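Local coordinates for protein tryptophanyl-tRNA synthetase (Thermus thermophilus, PDB 2EL7) that probably charges tRNA(Trp) with tryptophan at the expense of ATP, working as a homodimeric class I aminoacyl-tRNA synthetase, at residues T99-L103 against G104-R108; T267-V270 against K271-F275. All blocks are in the same frame, centred on the assembly; numbering follows the deposited sequence.

Contact 1. Residues T99-L103 against G104-R108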
loop_
_atom_site.group_PDB
_atom_site.type_symbol
_atom_site.label_atom_id
_atom_site.label_comp_id
_atom_site.label_asym_id
_atom_site.label_seq_id
_atom_site.Cartn_x
_atom_site.Cartn_y
_atom_site.Cartn_z
ATOM N N THR A 99 -8.917 -2.374 1.008
ATOM C CA THR A 99 -9.892 -3.478 1.064
ATOM C C THR A 99 -11.292 -3.007 1.457
ATOM O O THR A 99 -12.282 -3.705 1.207
ATOM C CB THR A 99 -9.486 -4.630 2.068
ATOM O OG1 THR A 99 -9.494 -4.134 3.419
ATOM C CG2 THR A 99 -8.083 -5.194 1.748
ATOM N N LEU A 100 -11.380 -1.828 2.067
ATOM C CA LEU A 100 -12.677 -1.318 2.500
ATOM C C LEU A 100 -13.211 -0.218 1.592
ATOM O O LEU A 100 -14.067 0.546 2.027
ATOM C CB LEU A 100 -12.582 -0.754 3.915
ATOM C CG LEU A 100 -12.024 -1.622 5.041
ATOM C CD1 LEU A 100 -11.806 -0.742 6.267
ATOM C CD2 LEU A 100 -12.977 -2.760 5.342
ATOM N N THR A 101 -12.707 -0.136 0.357
ATOM C CA THR A 101 -13.133 0.892 -0.592
ATOM C C THR A 101 -13.725 0.336 -1.888
ATOM O O THR A 101 -13.067 -0.391 -2.631
ATOM C CB THR A 101 -11.954 1.837 -0.957
ATOM O OG1 THR A 101 -11.387 2.367 0.247
ATOM C CG2 THR A 101 -12.432 3.024 -1.824
ATOM N N PRO A 102 -14.993 0.667 -2.173
ATOM C CA PRO A 102 -15.648 0.189 -3.403
ATOM C C PRO A 102 -14.898 0.762 -4.614
ATOM O O PRO A 102 -14.622 1.964 -4.663
ATOM C CB PRO A 102 -17.061 0.774 -3.304
ATOM C CG PRO A 102 -17.275 0.953 -1.825
ATOM C CD PRO A 102 -15.925 1.453 -1.337
ATOM N N LEU A 103 -14.581 -0.086 -5.586
ATOM C CA LEU A 103 -13.863 0.348 -6.777
ATOM C C LEU A 103 -14.530 1.548 -7.455
ATOM O O LEU A 103 -13.854 2.524 -7.822
ATOM C CB LEU A 103 -13.785 -0.804 -7.777
ATOM C CG LEU A 103 -12.500 -1.016 -8.574
ATOM C CD1 LEU A 103 -12.843 -1.710 -9.863
ATOM C CD2 LEU A 103 -11.808 0.277 -8.859
ATOM N N GLY A 104 -15.855 1.449 -7.630
ATOM C CA GLY A 104 -16.643 2.494 -8.267
ATOM C C GLY A 104 -16.422 3.887 -7.702
ATOM O O GLY A 104 -16.322 4.849 -8.455
ATOM N N ASP A 105 -16.361 4.017 -6.384
ATOM C CA ASP A 105 -16.116 5.327 -5.787
ATOM C C ASP A 105 -14.765 5.910 -6.216
ATOM O O ASP A 105 -14.609 7.133 -6.288
ATOM C CB ASP A 105 -16.156 5.245 -4.258
ATOM C CG ASP A 105 -17.533 4.868 -3.731
ATOM O OD1 ASP A 105 -17.604 4.411 -2.564
ATOM O OD2 ASP A 105 -18.533 5.035 -4.483
ATOM N N LEU A 106 -13.781 5.049 -6.491
ATOM C CA LEU A 106 -12.478 5.551 -6.918
ATOM C C LEU A 106 -12.494 5.899 -8.395
ATOM O O LEU A 106 -12.040 6.972 -8.789
ATOM C CB LEU A 106 -11.376 4.534 -6.631
ATOM C CG LEU A 106 -11.107 4.319 -5.147
ATOM C CD1 LEU A 106 -10.189 3.149 -4.952
ATOM C CD2 LEU A 106 -10.523 5.573 -4.568
ATOM N N THR A 107 -13.031 5.011 -9.217
ATOM C CA THR A 107 -13.079 5.281 -10.646
ATOM C C THR A 107 -13.859 6.569 -10.961
ATOM O O THR A 107 -13.619 7.212 -11.986
ATOM C CB THR A 107 -13.658 4.064 -11.412
ATOM O OG1 THR A 107 -14.984 3.783 -10.960
ATOM C CG2 THR A 107 -12.820 2.827 -11.136
ATOM N N ARG A 108 -14.745 6.985 -10.056
ATOM C CA ARG A 108 -15.517 8.205 -10.272
ATOM C C ARG A 108 -14.947 9.462 -9.638
ATOM O O ARG A 108 -15.572 10.522 -9.722
ATOM C CB ARG A 108 -16.951 8.035 -9.775
ATOM C CG ARG A 108 -17.718 7.019 -10.536
ATOM C CD ARG A 108 -19.116 6.862 -10.010
ATOM N NE ARG A 108 -19.475 5.470 -10.186
ATOM C CZ ARG A 108 -19.541 4.599 -9.196
ATOM N NH1 ARG A 108 -19.854 3.334 -9.442
ATOM N NH2 ARG A 108 -19.334 5.005 -7.954
#
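Leu103 O takes two backbone N-H groups as the chain turns into the short helix 103-107, which follows helix 89-99 after a brief loop. Thr107 N closes the i to i+4 helical bond at 3.0 Å from Leu103 O, with an N-H...O angle of 167°, whereas Leu106 N comes in at 2.9 Å from the same oxygen, more bent and above the carbonyl plane. One residue earlier, Asp105 N makes a weak bond to Pro102 O, the first sign of the turn.

The CD2 branch of Leu103 meets Thr107 CG2 at 3.6 Å, the two side chains crossing at about a right angle. Thr101 CG2, anti to the backbone N, reaches past the turn to Leu106 CG at 3.8 Å, while its OG1 bonds back to Phe97 O. Leu106 itself packs on Leu127, Met128 and Val131 of helix 124-139. Beside this, the Pro102 ring lies against the carboxylate of Asp105, whose OD1 is 3.6 Å from Pro102 CG; a phosphate ion, probably from the crystallisation liquor, also sits near that side chain. The second subunit closes over the loop: its Ser124 OG bonds to Thr101 O, and its Trp123 packs on Pro102, placing this turn at the dimer interface.

With chi1 at 60°, Thr107 OG1 sits between its own N and carbonyl carbon and donates to Gly104 O at 3.0 Å. Arg108 N reaches that oxygen from the same face of its plane. A valine at Thr107 would probably leave Gly104 O to Arg108 N without the hydroxyl, though the methyl contact to Leu103 could remain. The Arg108 guanidinium presents its edge to Asp105 OD2 in a long salt bridge, NH2 to OD2 3.6 Å.

Contact 2. Residues T267-V270 against K271-F275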
loop_
_atom_site.group_PDB
_atom_site.type_symbol
_atom_site.label_atom_id
_atom_site.label_comp_id
_atom_site.label_asym_id
_atom_site.label_seq_id
_atom_site.Cartn_x
_atom_site.Cartn_y
_atom_site.Cartn_z
ATOM N N THR A 267 1.995 54.549 -15.325
ATOM C CA THR A 267 2.350 53.155 -15.142
ATOM C C THR A 267 3.712 52.926 -14.478
ATOM O O THR A 267 3.806 52.233 -13.462
ATOM C CB THR A 267 2.267 52.425 -16.519
ATOM O OG1 THR A 267 0.900 52.089 -16.787
ATOM C CG2 THR A 267 3.104 51.171 -16.546
ATOM N N TYR A 268 4.762 53.518 -15.027
ATOM C CA TYR A 268 6.095 53.321 -14.474
ATOM C C TYR A 268 6.229 53.565 -12.981
ATOM O O TYR A 268 6.871 52.791 -12.265
ATOM C CB TYR A 268 7.121 54.207 -15.170
ATOM C CG TYR A 268 8.522 53.879 -14.715
ATOM C CD1 TYR A 268 9.179 52.744 -15.193
ATOM C CD2 TYR A 268 9.166 54.659 -13.753
ATOM C CE1 TYR A 268 10.445 52.388 -14.724
ATOM C CE2 TYR A 268 10.428 54.316 -13.270
ATOM C CZ TYR A 268 11.064 53.179 -13.759
ATOM O OH TYR A 268 12.313 52.827 -13.288
ATOM N N VAL A 269 5.652 54.666 -12.519
ATOM C CA VAL A 269 5.735 55.013 -11.118
ATOM C C VAL A 269 5.067 53.954 -10.268
ATOM O O VAL A 269 5.571 53.586 -9.218
ATOM C CB VAL A 269 5.062 56.345 -10.845
ATOM C CG1 VAL A 269 5.143 56.656 -9.376
ATOM C CG2 VAL A 269 5.720 57.433 -11.661
ATOM N N VAL A 270 3.926 53.462 -10.728
ATOM C CA VAL A 270 3.198 52.451 -9.988
ATOM C C VAL A 270 3.977 51.141 -9.903
ATOM O O VAL A 270 4.015 50.492 -8.855
ATOM C CB VAL A 270 1.842 52.185 -10.627
ATOM C CG1 VAL A 270 1.101 51.141 -9.820
ATOM C CG2 VAL A 270 1.049 53.478 -10.698
ATOM N N LYS A 271 4.616 50.764 -11.002
ATOM C CA LYS A 271 5.383 49.531 -11.032
ATOM C C LYS A 271 6.520 49.507 -10.015
ATOM O O LYS A 271 6.785 48.475 -9.397
ATOM C CB LYS A 271 5.903 49.295 -12.443
ATOM C CG LYS A 271 4.776 48.967 -13.416
ATOM C CD LYS A 271 5.279 48.815 -14.841
ATOM C CE LYS A 271 4.206 48.217 -15.734
ATOM N NZ LYS A 271 4.597 48.240 -17.158
ATOM N N ARG A 272 7.177 50.647 -9.832
ATOM C CA ARG A 272 8.268 50.763 -8.871
ATOM C C ARG A 272 7.705 50.768 -7.451
ATOM O O ARG A 272 8.343 50.249 -6.528
ATOM C CB ARG A 272 9.057 52.056 -9.096
ATOM C CG ARG A 272 9.629 52.236 -10.492
ATOM C CD ARG A 272 11.128 51.957 -10.560
ATOM N NE ARG A 272 11.889 52.700 -9.551
ATOM C CZ ARG A 272 13.185 53.008 -9.649
ATOM N NH1 ARG A 272 13.888 52.652 -10.721
ATOM N NH2 ARG A 272 13.785 53.657 -8.658
ATOM N N ILE A 273 6.528 51.367 -7.256
ATOM C CA ILE A 273 5.943 51.381 -5.914
ATOM C C ILE A 273 5.578 49.931 -5.598
ATOM O O ILE A 273 5.770 49.469 -4.471
ATOM C CB ILE A 273 4.655 52.209 -5.816
ATOM C CG1 ILE A 273 4.909 53.671 -6.191
ATOM C CG2 ILE A 273 4.113 52.115 -4.399
ATOM C CD1 ILE A 273 5.463 54.519 -5.063
ATOM N N LEU A 274 5.045 49.227 -6.600
ATOM C CA LEU A 274 4.674 47.825 -6.443
ATOM C C LEU A 274 5.913 46.973 -6.119
ATOM O O LEU A 274 5.924 46.214 -5.157
ATOM C CB LEU A 274 4.028 47.297 -7.723
ATOM C CG LEU A 274 3.837 45.773 -7.757
ATOM C CD1 LEU A 274 2.937 45.320 -6.586
ATOM C CD2 LEU A 274 3.244 45.369 -9.091
ATOM N N PHE A 275 6.949 47.117 -6.938
ATOM C CA PHE A 275 8.189 46.391 -6.755
ATOM C C PHE A 275 8.765 46.607 -5.354
ATOM O O PHE A 275 8.934 45.648 -4.594
ATOM C CB PHE A 275 9.199 46.838 -7.812
ATOM C CG PHE A 275 10.531 46.157 -7.710
ATOM C CD1 PHE A 275 10.673 44.820 -8.056
ATOM C CD2 PHE A 275 11.646 46.853 -7.263
ATOM C CE1 PHE A 275 11.907 44.186 -7.958
ATOM C CE2 PHE A 275 12.894 46.226 -7.160
ATOM C CZ PHE A 275 13.019 44.887 -7.510
#
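The first turns of helix 267-294 carry this contact, with i to i+4 backbone bonds from Lys271 N to Thr267 O through Leu274 N to Val270 O, the last being the shortest of the four at 2.8 Å. On one flank Arg272 folds back over Tyr268. Its CG, anti to the carbonyl carbon (chi1 -56°), lies over one face of the ring in a CH-pi contact, 4.0 Å from the centroid; bends at chi2 and chi3 then help bring CD and the guanidinium back toward Tyr268 OH, to which Arg272 NH1 makes a weak bond at 3.0 Å. The guanidinium plane is turned 46° from the ring.

Lys271, extended beyond CG, crosses Thr267 at a slant, its CE touching Thr267 CG2 at 3.3 Å, and its NZ bonds to Gln218 O. Val269 CG1 and Ile273 CG1 make a looser apolar contact at 4.4 Å.

The side chain of Leu274 lies about 10 Å from those of Val187 and KMSKS residue Met196, both probably ATP-binding, near that site but not in it. Val270 packs on Leu240 and Phe241 of helix 239-247, Leu274 on Tyr243 of the same helix, Ile273 on Leu252 of helix 250-261, and both Arg272 and Phe275 on Trp214 of helix 210-218.

Overall arrangement
Contact 1 comes first along the chain and is complete well before contact 2 begins. Their centres are about 53 Å apart on opposite sides of the chain's centre, with about 40 Å between nearest atoms, so neither touches the other. Contact 1 belongs to the part of the chain that follows the parallel strands 4-8, 37-41 and 80-83, and it faces the second subunit. Contact 2 opens the long helix 267-294 among helices 210-218, 239-247 and 250-261, where no other chain of the assembly touches it. One therefore helps shape the dimer interface; the other lies in the distal helical region of the subunit.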